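Local coordinates for LbaCas13a H328A (C2c2) (Lachnospiraceae bacterium NK4A179, PDB 5WLH), which binds a precursor CRISPR RNA and, as a Cas13a nuclease, probably uses it as a guide to recognise and cut RNA, at residues 460-465 with 469-474; 504-509 with 601-606; 1164-1169 with 1185-1190; 1189-1194 with 1212-1217; 1201-1204 with 1210-1213. All coordinates share one frame; numbering follows the deposited sequence.

Contact 1: residues 460-465 with 469-474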
# COMPACT_ATOMS: atom_id res chain seq x y z
N MET A 460 14.88 4.64 22.52
CA MET A 460 13.85 5.16 23.42
C MET A 460 13.32 4.05 24.32
O MET A 460 12.15 4.04 24.67
CB MET A 460 12.71 5.80 22.62
CG MET A 460 13.16 6.96 21.74
SD MET A 460 13.71 8.42 22.65
CE MET A 460 12.16 9.02 23.34
N ASP A 461 14.19 3.08 24.65
CA ASP A 461 13.81 1.95 25.50
C ASP A 461 13.03 2.37 26.74
O ASP A 461 12.06 1.72 27.14
CB ASP A 461 15.10 1.23 25.91
CG ASP A 461 14.98 -0.26 25.87
OD1 ASP A 461 14.04 -0.80 26.49
OD2 ASP A 461 15.87 -0.89 25.24
N GLU A 462 13.45 3.44 27.40
CA GLU A 462 12.88 3.75 28.71
C GLU A 462 11.53 4.45 28.61
O GLU A 462 10.98 4.87 29.64
CB GLU A 462 13.89 4.57 29.52
CG GLU A 462 15.29 3.96 29.43
CD GLU A 462 16.13 4.09 30.69
OE1 GLU A 462 16.90 3.16 30.99
OE2 GLU A 462 16.04 5.12 31.38
N LEU A 463 10.96 4.58 27.41
CA LEU A 463 9.53 4.86 27.31
C LEU A 463 8.71 3.72 27.89
O LEU A 463 7.58 3.94 28.33
CB LEU A 463 9.13 5.09 25.85
CG LEU A 463 9.66 6.33 25.14
CD1 LEU A 463 9.13 6.40 23.70
CD2 LEU A 463 9.27 7.59 25.90
N ASN A 464 9.25 2.50 27.88
CA ASN A 464 8.53 1.34 28.39
C ASN A 464 8.23 1.53 29.87
O ASN A 464 9.09 1.98 30.63
CB ASN A 464 9.35 0.06 28.18
CG ASN A 464 9.25 -0.47 26.76
OD1 ASN A 464 8.16 -0.78 26.27
ND2 ASN A 464 10.40 -0.56 26.08
N ALA A 465 7.00 1.19 30.26
CA ALA A 465 6.55 1.43 31.63
C ALA A 465 7.50 0.77 32.63
O ALA A 465 7.91 -0.38 32.45
CB ALA A 465 5.12 0.91 31.82
N LYS A 469 12.44 6.13 38.64
CA LYS A 469 12.19 7.53 38.94
C LYS A 469 13.11 8.45 38.15
O LYS A 469 12.91 9.67 38.19
CB LYS A 469 12.37 7.79 40.43
CG LYS A 469 11.37 7.03 41.29
CD LYS A 469 10.08 7.81 41.41
CE LYS A 469 9.25 7.32 42.59
NZ LYS A 469 8.29 8.36 43.07
N GLU A 470 14.10 7.90 37.46
CA GLU A 470 14.94 8.65 36.54
C GLU A 470 15.14 7.80 35.29
O GLU A 470 15.55 6.64 35.40
CB GLU A 470 16.29 9.00 37.14
CG GLU A 470 17.22 9.72 36.17
CD GLU A 470 18.31 10.50 36.88
OE1 GLU A 470 19.11 11.19 36.20
OE2 GLU A 470 18.36 10.42 38.13
N ILE A 471 14.86 8.37 34.12
CA ILE A 471 15.06 7.67 32.86
C ILE A 471 15.89 8.55 31.93
O ILE A 471 16.05 9.75 32.15
CB ILE A 471 13.73 7.30 32.18
CG1 ILE A 471 12.82 8.52 32.05
CG2 ILE A 471 13.04 6.17 32.94
CD1 ILE A 471 11.55 8.23 31.24
N GLU A 472 16.43 7.91 30.89
CA GLU A 472 17.22 8.59 29.87
C GLU A 472 16.69 8.19 28.50
O GLU A 472 16.66 7.00 28.17
CB GLU A 472 18.70 8.24 30.00
CG GLU A 472 19.58 8.93 28.95
CD GLU A 472 21.07 8.66 29.15
OE1 GLU A 472 21.43 7.98 30.14
OE2 GLU A 472 21.88 9.14 28.32
N LEU A 473 16.31 9.18 27.71
CA LEU A 473 15.86 8.93 26.35
C LEU A 473 16.94 9.34 25.35
O LEU A 473 17.72 10.26 25.60
CB LEU A 473 14.56 9.70 26.07
CG LEU A 473 13.30 9.18 26.78
CD1 LEU A 473 13.17 7.68 26.57
CD2 LEU A 473 13.28 9.53 28.28
N GLY A 474 17.00 8.62 24.23
CA GLY A 474 17.93 8.96 23.19
C GLY A 474 19.26 8.25 23.28
O GLY A 474 20.21 8.67 22.62
O HOH W 1 15.57 5.13 26.50

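Contact 2: residues 504-509 with 601-606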
# COMPACT_ATOMS: atom_id res chain seq x y z
N VAL A 504 -6.75 2.46 11.31
CA VAL A 504 -7.88 2.70 10.42
C VAL A 504 -9.14 2.08 11.00
O VAL A 504 -10.20 2.71 11.05
CB VAL A 504 -7.57 2.13 9.02
CG1 VAL A 504 -8.84 2.04 8.16
CG2 VAL A 504 -6.47 2.96 8.35
N TYR A 505 -9.03 0.85 11.51
CA TYR A 505 -10.19 0.15 12.04
C TYR A 505 -10.66 0.75 13.35
O TYR A 505 -11.88 0.78 13.59
CB TYR A 505 -9.89 -1.34 12.20
CG TYR A 505 -9.63 -1.95 10.85
CD1 TYR A 505 -10.55 -1.79 9.82
CD2 TYR A 505 -8.45 -2.61 10.59
CE1 TYR A 505 -10.31 -2.32 8.56
CE2 TYR A 505 -8.19 -3.13 9.34
CZ TYR A 505 -9.12 -2.98 8.33
OH TYR A 505 -8.86 -3.50 7.08
N VAL A 506 -9.74 1.25 14.18
CA VAL A 506 -10.15 2.02 15.36
C VAL A 506 -11.06 3.17 14.95
O VAL A 506 -12.13 3.37 15.53
CB VAL A 506 -8.92 2.52 16.15
CG1 VAL A 506 -9.35 3.48 17.30
CG2 VAL A 506 -8.15 1.36 16.71
N ALA A 507 -10.65 3.92 13.92
CA ALA A 507 -11.48 5.03 13.44
C ALA A 507 -12.85 4.54 12.97
O ALA A 507 -13.87 5.17 13.28
CB ALA A 507 -10.76 5.77 12.30
N PHE A 508 -12.90 3.43 12.21
CA PHE A 508 -14.18 2.94 11.72
C PHE A 508 -15.05 2.42 12.85
O PHE A 508 -16.27 2.56 12.82
CB PHE A 508 -13.99 1.85 10.66
CG PHE A 508 -13.78 2.39 9.27
CD1 PHE A 508 -14.84 2.96 8.57
CD2 PHE A 508 -12.53 2.36 8.68
CE1 PHE A 508 -14.66 3.47 7.28
CE2 PHE A 508 -12.33 2.88 7.39
CZ PHE A 508 -13.39 3.43 6.69
N ALA A 509 -14.44 1.76 13.84
CA ALA A 509 -15.22 1.27 14.96
C ALA A 509 -15.86 2.43 15.70
O ALA A 509 -17.04 2.37 16.07
CB ALA A 509 -14.33 0.46 15.91
N SER A 601 -8.88 3.59 23.77
CA SER A 601 -7.64 3.09 24.33
C SER A 601 -6.76 2.44 23.28
O SER A 601 -5.56 2.30 23.50
CB SER A 601 -7.91 2.11 25.47
OG SER A 601 -8.42 0.88 25.01
N MET A 602 -7.33 2.07 22.14
CA MET A 602 -6.54 1.52 21.05
C MET A 602 -6.00 2.60 20.12
O MET A 602 -5.11 2.32 19.32
CB MET A 602 -7.36 0.51 20.25
CG MET A 602 -6.50 -0.56 19.59
SD MET A 602 -7.48 -1.95 19.00
CE MET A 602 -6.23 -3.22 19.07
N ARG A 603 -6.53 3.82 20.20
CA ARG A 603 -6.02 4.87 19.33
C ARG A 603 -4.66 5.33 19.82
O ARG A 603 -4.48 5.59 21.02
CB ARG A 603 -6.99 6.05 19.26
CG ARG A 603 -6.69 6.97 18.07
CD ARG A 603 -7.94 7.73 17.67
NE ARG A 603 -8.09 8.88 18.53
CZ ARG A 603 -9.10 9.74 18.46
NH1 ARG A 603 -9.15 10.77 19.29
NH2 ARG A 603 -10.06 9.58 17.56
N ASN A 604 -3.70 5.45 18.90
CA ASN A 604 -2.33 5.82 19.26
C ASN A 604 -1.75 4.88 20.32
O ASN A 604 -0.88 5.27 21.09
CB ASN A 604 -2.26 7.27 19.75
CG ASN A 604 -2.55 8.27 18.63
OD1 ASN A 604 -3.71 8.61 18.38
ND2 ASN A 604 -1.51 8.75 17.99
N ASP A 605 -2.23 3.64 20.36
CA ASP A 605 -1.72 2.63 21.28
C ASP A 605 -0.54 1.94 20.60
O ASP A 605 -0.74 1.11 19.71
CB ASP A 605 -2.80 1.62 21.66
CG ASP A 605 -2.37 0.69 22.80
OD1 ASP A 605 -1.39 1.02 23.51
OD2 ASP A 605 -3.02 -0.35 23.00
N SER A 606 0.67 2.28 21.02
CA SER A 606 1.88 1.79 20.37
C SER A 606 2.06 0.31 20.63
O SER A 606 1.96 -0.15 21.77
CB SER A 606 3.10 2.55 20.90
OG SER A 606 4.30 1.89 20.53

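Contact 3: residues 1164-1169 with 1185-1190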
# COMPACT_ATOMS: atom_id res chain seq x y z
N LYS A 1164 4.13 12.56 41.81
CA LYS A 1164 4.61 11.55 40.86
C LYS A 1164 5.94 12.02 40.27
O LYS A 1164 6.07 12.31 39.07
CB LYS A 1164 3.56 11.32 39.78
CG LYS A 1164 2.22 10.83 40.30
CD LYS A 1164 1.20 10.75 39.18
CE LYS A 1164 0.31 9.52 39.32
NZ LYS A 1164 0.98 8.29 38.79
N ASN A 1165 6.94 12.11 41.14
CA ASN A 1165 8.20 12.73 40.76
C ASN A 1165 8.95 11.88 39.74
O ASN A 1165 8.90 10.64 39.77
CB ASN A 1165 9.08 12.96 41.98
CG ASN A 1165 9.41 11.67 42.71
OD1 ASN A 1165 8.51 10.95 43.15
ND2 ASN A 1165 10.69 11.36 42.82
N ARG A 1166 9.67 12.55 38.85
CA ARG A 1166 10.45 11.83 37.86
C ARG A 1166 11.46 12.79 37.25
O ARG A 1166 11.17 13.97 37.05
CB ARG A 1166 9.56 11.23 36.76
CG ARG A 1166 10.18 10.01 36.11
CD ARG A 1166 9.20 9.22 35.23
NE ARG A 1166 9.67 7.85 35.09
CZ ARG A 1166 9.29 7.01 34.13
NH1 ARG A 1166 8.42 7.40 33.21
NH2 ARG A 1166 9.77 5.77 34.10
N LYS A 1167 12.65 12.27 36.98
CA LYS A 1167 13.67 13.00 36.26
C LYS A 1167 13.81 12.36 34.90
O LYS A 1167 13.96 11.14 34.80
CB LYS A 1167 15.01 12.99 37.01
CG LYS A 1167 16.03 13.97 36.43
CD LYS A 1167 17.37 13.85 37.12
CE LYS A 1167 18.23 15.08 36.86
NZ LYS A 1167 19.58 14.94 37.48
N ILE A 1168 13.77 13.19 33.86
CA ILE A 1168 13.78 12.76 32.46
C ILE A 1168 14.99 13.38 31.79
O ILE A 1168 15.02 14.60 31.59
CB ILE A 1168 12.50 13.18 31.72
CG1 ILE A 1168 11.26 12.98 32.59
CG2 ILE A 1168 12.39 12.46 30.37
CD1 ILE A 1168 10.85 11.54 32.75
N ASN A 1169 15.97 12.56 31.45
CA ASN A 1169 17.11 12.97 30.65
C ASN A 1169 16.80 12.69 29.18
O ASN A 1169 16.23 11.65 28.85
CB ASN A 1169 18.36 12.21 31.09
CG ASN A 1169 18.69 12.43 32.58
OD1 ASN A 1169 19.10 13.52 32.97
ND2 ASN A 1169 18.48 11.41 33.40
N PRO A 1185 2.54 9.78 29.89
CA PRO A 1185 2.34 11.11 30.50
C PRO A 1185 3.19 12.19 29.87
O PRO A 1185 4.33 11.96 29.44
CB PRO A 1185 2.75 10.89 31.96
CG PRO A 1185 2.49 9.43 32.21
CD PRO A 1185 2.84 8.75 30.91
N LEU A 1186 2.67 13.42 29.89
CA LEU A 1186 3.42 14.59 29.46
C LEU A 1186 3.55 15.54 30.65
O LEU A 1186 2.61 15.66 31.45
CB LEU A 1186 2.72 15.27 28.29
CG LEU A 1186 3.61 16.09 27.36
CD1 LEU A 1186 3.17 15.92 25.92
CD2 LEU A 1186 3.58 17.55 27.78
N TYR A 1187 4.72 16.14 30.79
CA TYR A 1187 5.02 17.08 31.87
C TYR A 1187 4.88 18.48 31.32
O TYR A 1187 5.41 18.78 30.25
CB TYR A 1187 6.43 16.88 32.41
CG TYR A 1187 6.64 15.50 32.98
CD1 TYR A 1187 6.96 14.44 32.15
CD2 TYR A 1187 6.48 15.26 34.33
CE1 TYR A 1187 7.14 13.18 32.65
CE2 TYR A 1187 6.66 13.99 34.86
CZ TYR A 1187 6.98 12.94 34.00
OH TYR A 1187 7.15 11.67 34.48
N TYR A 1188 4.16 19.34 32.04
CA TYR A 1188 3.90 20.67 31.49
C TYR A 1188 3.46 21.57 32.63
O TYR A 1188 3.17 21.12 33.74
CB TYR A 1188 2.82 20.64 30.41
CG TYR A 1188 1.49 20.14 30.88
CD1 TYR A 1188 1.22 18.78 30.98
CD2 TYR A 1188 0.48 21.04 31.22
CE1 TYR A 1188 -0.00 18.33 31.43
CE2 TYR A 1188 -0.75 20.60 31.64
CZ TYR A 1188 -0.98 19.24 31.75
OH TYR A 1188 -2.21 18.81 32.20
N VAL A 1189 3.40 22.87 32.33
CA VAL A 1189 2.90 23.85 33.29
C VAL A 1189 1.44 24.09 32.95
O VAL A 1189 1.10 24.53 31.84
CB VAL A 1189 3.72 25.15 33.25
CG1 VAL A 1189 3.13 26.17 34.25
CG2 VAL A 1189 5.15 24.86 33.62
N ASP A 1190 0.58 23.75 33.91
CA ASP A 1190 -0.85 23.78 33.67
C ASP A 1190 -1.33 25.21 33.43
O ASP A 1190 -0.86 26.16 34.06
CB ASP A 1190 -1.60 23.18 34.85
CG ASP A 1190 -3.09 23.29 34.69
OD1 ASP A 1190 -3.62 22.61 33.79
OD2 ASP A 1190 -3.72 24.06 35.45
O HOH W 2 5.67 11.18 36.72
O HOH W 3 6.74 9.52 32.79

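Contact 4: residues 1189-1194 with 1212-1217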
# COMPACT_ATOMS: atom_id res chain seq x y z
N VAL A 1189 3.40 22.87 32.33
CA VAL A 1189 2.90 23.85 33.29
C VAL A 1189 1.44 24.09 32.95
O VAL A 1189 1.10 24.53 31.84
CB VAL A 1189 3.72 25.15 33.25
CG1 VAL A 1189 3.13 26.17 34.25
CG2 VAL A 1189 5.15 24.86 33.62
N ASP A 1190 0.58 23.75 33.91
CA ASP A 1190 -0.85 23.78 33.67
C ASP A 1190 -1.33 25.21 33.43
O ASP A 1190 -0.86 26.16 34.06
CB ASP A 1190 -1.60 23.18 34.85
CG ASP A 1190 -3.09 23.29 34.69
OD1 ASP A 1190 -3.62 22.61 33.79
OD2 ASP A 1190 -3.72 24.06 35.45
N LYS A 1191 -2.31 25.33 32.53
CA LYS A 1191 -2.86 26.63 32.16
C LYS A 1191 -3.38 27.37 33.38
O LYS A 1191 -3.05 28.54 33.60
CB LYS A 1191 -3.99 26.43 31.14
CG LYS A 1191 -3.61 25.81 29.77
CD LYS A 1191 -3.31 24.28 29.74
CE LYS A 1191 -3.48 23.79 28.29
NZ LYS A 1191 -2.75 22.59 27.89
N ASP A 1192 -4.19 26.70 34.20
CA ASP A 1192 -4.94 27.38 35.25
C ASP A 1192 -4.16 27.51 36.55
O ASP A 1192 -4.28 28.53 37.24
CB ASP A 1192 -6.25 26.63 35.50
CG ASP A 1192 -7.01 26.35 34.21
OD1 ASP A 1192 -7.20 27.29 33.41
OD2 ASP A 1192 -7.39 25.18 33.99
N SER A 1193 -3.36 26.51 36.90
CA SER A 1193 -2.56 26.57 38.11
C SER A 1193 -1.24 27.30 37.92
O SER A 1193 -0.62 27.71 38.92
CB SER A 1193 -2.26 25.15 38.62
OG SER A 1193 -1.29 24.52 37.80
N SER A 1194 -0.81 27.47 36.67
CA SER A 1194 0.51 28.01 36.32
C SER A 1194 1.64 27.26 37.01
O SER A 1194 2.73 27.80 37.18
CB SER A 1194 0.61 29.51 36.61
OG SER A 1194 -0.16 30.27 35.69
N PHE A 1212 2.45 20.13 25.30
CA PHE A 1212 3.83 20.27 24.84
C PHE A 1212 4.21 21.73 24.70
O PHE A 1212 5.31 22.13 25.10
CB PHE A 1212 4.01 19.56 23.51
CG PHE A 1212 5.41 19.57 23.02
CD1 PHE A 1212 5.91 20.66 22.28
CD2 PHE A 1212 6.25 18.51 23.29
CE1 PHE A 1212 7.20 20.66 21.84
CE2 PHE A 1212 7.56 18.52 22.84
CZ PHE A 1212 8.03 19.59 22.10
N TYR A 1213 3.32 22.52 24.10
CA TYR A 1213 3.55 23.96 24.00
C TYR A 1213 3.80 24.57 25.37
O TYR A 1213 4.68 25.42 25.51
CB TYR A 1213 2.35 24.62 23.32
CG TYR A 1213 2.46 24.68 21.80
CD1 TYR A 1213 2.19 23.56 21.01
CD2 TYR A 1213 2.84 25.86 21.16
CE1 TYR A 1213 2.29 23.62 19.62
CE2 TYR A 1213 2.95 25.92 19.78
CZ TYR A 1213 2.67 24.80 19.01
OH TYR A 1213 2.78 24.86 17.64
N ARG A 1214 3.06 24.14 26.39
CA ARG A 1214 3.26 24.67 27.74
C ARG A 1214 4.51 24.12 28.41
O ARG A 1214 5.06 24.76 29.30
CB ARG A 1214 2.02 24.41 28.61
CG ARG A 1214 0.76 24.93 27.94
CD ARG A 1214 0.25 26.23 28.56
NE ARG A 1214 0.50 26.33 29.99
CZ ARG A 1214 1.09 27.36 30.59
NH1 ARG A 1214 1.55 28.39 29.90
NH2 ARG A 1214 1.25 27.34 31.90
N TYR A 1215 4.98 22.95 27.98
CA TYR A 1215 6.30 22.48 28.37
C TYR A 1215 7.39 23.34 27.74
O TYR A 1215 8.30 23.80 28.43
CB TYR A 1215 6.47 21.01 27.95
CG TYR A 1215 7.90 20.59 27.69
CD1 TYR A 1215 8.83 20.53 28.72
CD2 TYR A 1215 8.31 20.22 26.41
CE1 TYR A 1215 10.11 20.14 28.49
CE2 TYR A 1215 9.59 19.82 26.17
CZ TYR A 1215 10.50 19.78 27.20
OH TYR A 1215 11.78 19.38 26.96
N ALA A 1216 7.31 23.54 26.44
CA ALA A 1216 8.36 24.26 25.73
C ALA A 1216 8.30 25.76 25.99
O ALA A 1216 9.26 26.46 25.66
CB ALA A 1216 8.25 24.00 24.23
N LYS A 1217 7.20 26.24 26.56
CA LYS A 1217 6.84 27.65 26.54
C LYS A 1217 7.90 28.53 27.19
O LYS A 1217 7.99 29.72 26.88
CB LYS A 1217 5.51 27.84 27.24
CG LYS A 1217 4.75 29.03 26.80
CD LYS A 1217 3.32 28.67 26.63
CE LYS A 1217 2.47 29.81 27.05
NZ LYS A 1217 2.93 31.01 26.31

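Contact 5: residues 1201-1204 with 1210-1213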
# COMPACT_ATOMS: atom_id res chain seq x y z
N GLY A 1201 -1.43 10.79 30.68
CA GLY A 1201 -0.99 10.28 29.40
C GLY A 1201 -2.10 9.85 28.47
O GLY A 1201 -1.82 9.54 27.30
N LYS A 1202 -3.34 9.81 28.94
CA LYS A 1202 -4.45 9.33 28.14
C LYS A 1202 -5.21 10.45 27.44
O LYS A 1202 -6.16 10.18 26.71
CB LYS A 1202 -5.40 8.51 29.01
CG LYS A 1202 -4.71 7.36 29.73
CD LYS A 1202 -5.65 6.63 30.68
CE LYS A 1202 -4.98 5.38 31.26
NZ LYS A 1202 -5.36 5.13 32.68
N GLU A 1203 -4.81 11.70 27.65
CA GLU A 1203 -5.47 12.79 26.97
C GLU A 1203 -5.21 12.72 25.46
O GLU A 1203 -4.34 11.99 24.99
CB GLU A 1203 -5.02 14.13 27.56
CG GLU A 1203 -3.55 14.47 27.35
CD GLU A 1203 -2.60 13.87 28.39
OE1 GLU A 1203 -2.96 12.90 29.10
OE2 GLU A 1203 -1.47 14.37 28.49
N SER A 1204 -6.02 13.47 24.71
CA SER A 1204 -6.01 13.40 23.25
C SER A 1204 -4.70 13.92 22.67
O SER A 1204 -3.93 14.64 23.32
CB SER A 1204 -7.16 14.21 22.67
OG SER A 1204 -6.96 15.61 22.89
N GLY A 1210 -1.09 20.81 22.96
CA GLY A 1210 -1.21 21.97 23.84
C GLY A 1210 -0.30 21.88 25.04
O GLY A 1210 0.40 22.84 25.39
N GLU A 1211 -0.26 20.71 25.68
CA GLU A 1211 0.61 20.55 26.84
C GLU A 1211 2.07 20.68 26.46
O GLU A 1211 2.87 21.26 27.20
CB GLU A 1211 0.32 19.20 27.49
CG GLU A 1211 -1.07 19.13 28.06
CD GLU A 1211 -1.51 17.71 28.30
OE1 GLU A 1211 -0.77 16.77 27.91
OE2 GLU A 1211 -2.61 17.54 28.87
N PHE A 1212 2.45 20.13 25.30
CA PHE A 1212 3.83 20.27 24.84
C PHE A 1212 4.21 21.73 24.70
O PHE A 1212 5.31 22.13 25.10
CB PHE A 1212 4.01 19.56 23.51
CG PHE A 1212 5.41 19.57 23.02
CD1 PHE A 1212 5.91 20.66 22.28
CD2 PHE A 1212 6.25 18.51 23.29
CE1 PHE A 1212 7.20 20.66 21.84
CE2 PHE A 1212 7.56 18.52 22.84
CZ PHE A 1212 8.03 19.59 22.10
N TYR A 1213 3.32 22.52 24.10
CA TYR A 1213 3.55 23.96 24.00
C TYR A 1213 3.80 24.57 25.37
O TYR A 1213 4.68 25.42 25.51
CB TYR A 1213 2.35 24.62 23.32
CG TYR A 1213 2.46 24.68 21.80
CD1 TYR A 1213 2.19 23.56 21.01
CD2 TYR A 1213 2.84 25.86 21.16
CE1 TYR A 1213 2.29 23.62 19.62
CE2 TYR A 1213 2.95 25.92 19.78
CZ TYR A 1213 2.67 24.80 19.01
OH TYR A 1213 2.78 24.86 17.64

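Contact 1: residues 460-465 with 469-474
Met460, in the loop after helix 429-458, and Leu463, on the 3-10 turn 461-463 that follows it, press onto Leu473 just past the short strand 470-472, an outer strand of a small three-stranded mixed sheet. This is the tight half of the contact. A bend in the Met460 chain at chi2 (-68°) and again at chi3 lays its CE 3.6 Å from Leu473 CG, the two side chains crossing at about a right angle, while Met460 SD rests 3.7 Å from Gly474 N. Leu463 adds its CD2, 4.0 Å from Leu473 CD1, and Tyr1174 and Cys1177 of helix 1171-1180 continue this apolar layer. The other half faces outward and is polar. There Glu462 lies over the strand, its CB 3.8 Å from Ile471 CB, and its carboxylate takes a fairly straight bond (158°) from the chain: Glu472 N donates to Glu462 OE2 at 2.9 Å, coming from above the carboxylate plane, 37° out of it. Glu462 OE1 forms salt bridges with Lys468 and Lys475, which would balance the charge of Glu462 itself. A water closes the looser edge between the two backbones, accepting from Glu462 N and donating to Glu472 O at 2.7 Å.

Contact 2: residues 504-509 with 601-606
Val506, on helix 486-517, sets its two methyl groups against Met602 and Arg603 at the end of helix 588-602. The direct contact is apolar. Val506 CG2 packs on the Met602 chain, 3.7 Å from CB and 3.8 Å from CG of that methionine, and Val506 CG1 lies 4.0 Å from Arg603 CB. With chi1 at 173°, CG1 stands opposite the valine's own backbone N, and the fork is turned to give one branch to each partner. Val909 of helix 901-911 touches both Val506 and Met602 and closes the cluster. An alanine at Val506 is likely to open a gap beside Met602 CB and Arg603 CB, and the methionine chain would then be freer to shift. The polar groups work elsewhere: the Arg603 guanidinium extends past the valine to a salt bridge with Asp526, and Asn604 ND2 binds Glu1130 OE1 and the carbonyl of Tyr1180. The backbone of 601-606 makes a type II turn from Met602 to Asp605, closed by a weak bond, and Asn604 pairs with the backbone of Asn1182. Arg603, Asn604 and His608 fit the R-X4-6-H signature of HEPN ribonuclease domains, so Val506 probably packs against the arginine of a HEPN motif.

Contact 3: residues 1164-1169 with 1185-1190
Tyr1187 sends its hydroxyl end against the aliphatic part of Arg1166, where Tyr1187 OH lies 3.3 Å from both CB and CD of the arginine. The two side chains cross at about a right angle, the guanidinium and ring planes turned 45° from each other. Ile1168 comes from the opposite direction, its CD1 4.1 Å from Tyr1187 CE1. Two waters complete the first shell, each linking the phenol oxygen to strand 1166-1169 or its approach. One, 2.7 Å from Tyr1187 OH, donates to Lys1164 O at 2.6 Å. The other, 2.8 Å from Tyr1187 OH, accepts a hydrogen bond from Arg1166 NH1 at 2.7 Å, sitting in the guanidinium plane at its edge.

The second shell holds these groups in place. Arg1166 swings CG away from its own N (chi1 -154°) and runs extended to NE, which reaches the carbonyl of Lys468; that bond fixes the guanidinium and with it the water at NH1. Tyr1160 meets the Tyr1187 ring with planes about 60° apart, Leu1158 and Val1198 touch it as well, and Gln1175 NE2 binds the Tyr1187 carbonyl. Ile1168 rests on Tyr1174. The whole is a strand-helix-strand unit, with helix 1171-1180 connecting strands 1166-1169 and 1187-1189; because these strands lie in different sheets, the tyrosine joins a mixed sheet to a two-stranded antiparallel hairpin.

Contact 4: residues 1189-1194 with 1212-1217
Arg1214 reaches the Val1189 carbonyl by folding sharply: CG lies beside its own backbone N (chi1 -54°), and chi2 (-104°) and chi3 (-34°) both sit off the usual staggered values, so the chain bends twice and the guanidinium comes up to the loop backbone. This brings two nitrogens onto one oxygen. Arg1214 NE donates to Val1189 O at 2.6 Å, and Arg1214 NH2 adds a weak bond to the same Val1189 O at 2.8 Å; the oxygen lies at the guanidinium edge, tilted from its plane. NH2 also makes a weak bond to Asp1190 O at 3.2 Å. Beside these, Lys1191 CG lies 4.1 Å from Arg1214 CD. The arginine thus ties helix 1205-1216 to the connection of a beta hairpin, strands 1187-1189 and 1196-1198. That connection is shaped by an Asx turn and Asx motif at Asp1190, whose OD2 accepts from Asp1192 N at 3.0 Å, above the carboxylate plane, and from Ser1193 N at 2.9 Å on the anti side. A leucine in place of Arg1214 would probably strand the Val1189 carbonyl without its NE and NH2 donors and set the hairpin end free to move relative to the helix. Val1189 and Arg1214 also touch a neighbouring molecule in the crystal, and the exact fold of the arginine may owe something to lattice packing.

Contact 5: residues 1201-1204 with 1210-1213
Glu1203, just before helix 1205-1216, meets Glu1211, about two turns into it, carboxyl group to carboxyl group. Ser1204 is the N-cap of this helix, its OG bonded to Ala1207 N, and Glu1203 comes one residue earlier. Its CB points toward segment 1210-1213. From there CG takes the crowded position between the backbone N and the carbonyl carbon (chi1 65°), which sets Glu1203 CG 3.6 Å from Glu1211 OE2. A bend at chi2 (-85°) then turns the acid group to Glu1211, and Glu1203 CD comes 3.5 Å from Glu1211 OE1. At the tip the two oxygens have different company. OE1 looks back to its own loop, close to the like-charged Asp1200 and 3.0 Å from Gly1201 N. OE2 binds Ser1199 OG and also meets Glu1211. Glu1211 arrives from the opposite direction with its chain extended beyond CG, and Leu1186 and Lys1191 touch it. The two carboxyl planes stand 63° apart, so the acids meet obliquely. Two carboxylates this near would repel, and one of the pair probably carries a proton and shares it; the closeness of Asp1200 would tend to favour that state. Tyr600 OH bonds to the carbonyl of Lys1202 in the same loop. The shortest approach is Glu1203 OE2 to Glu1211 OE1, 2.6 Å, while the same Glu1203 OE2 stands 3.4 Å from Glu1211 OE2.

How the contacts relate
Contacts 1, 2 and 3 come in series; contact 4 begins where contact 3 ends, and contact 5 falls within its span, both closing on helix 1205-1216. Contacts 1 and 3 have centres 12 Å apart and meet in one sheet, where strands 470-472 and 1166-1169 are parallel neighbours joined by Leu473 N and Asn1169 O. Contact 3 shares Val1189 and Asp1190 with contact 4, and contacts 4 and 5, about 10 Å between centres, share Phe1212 and Tyr1213. Contact 2 stands apart: its centre is 18 Å from that of contact 5 and its nearest atoms there about 5 Å away. Contacts 1, 3, 4 and 5 thus form one connected region, with the probable HEPN motif of contact 2 close by but not touching them.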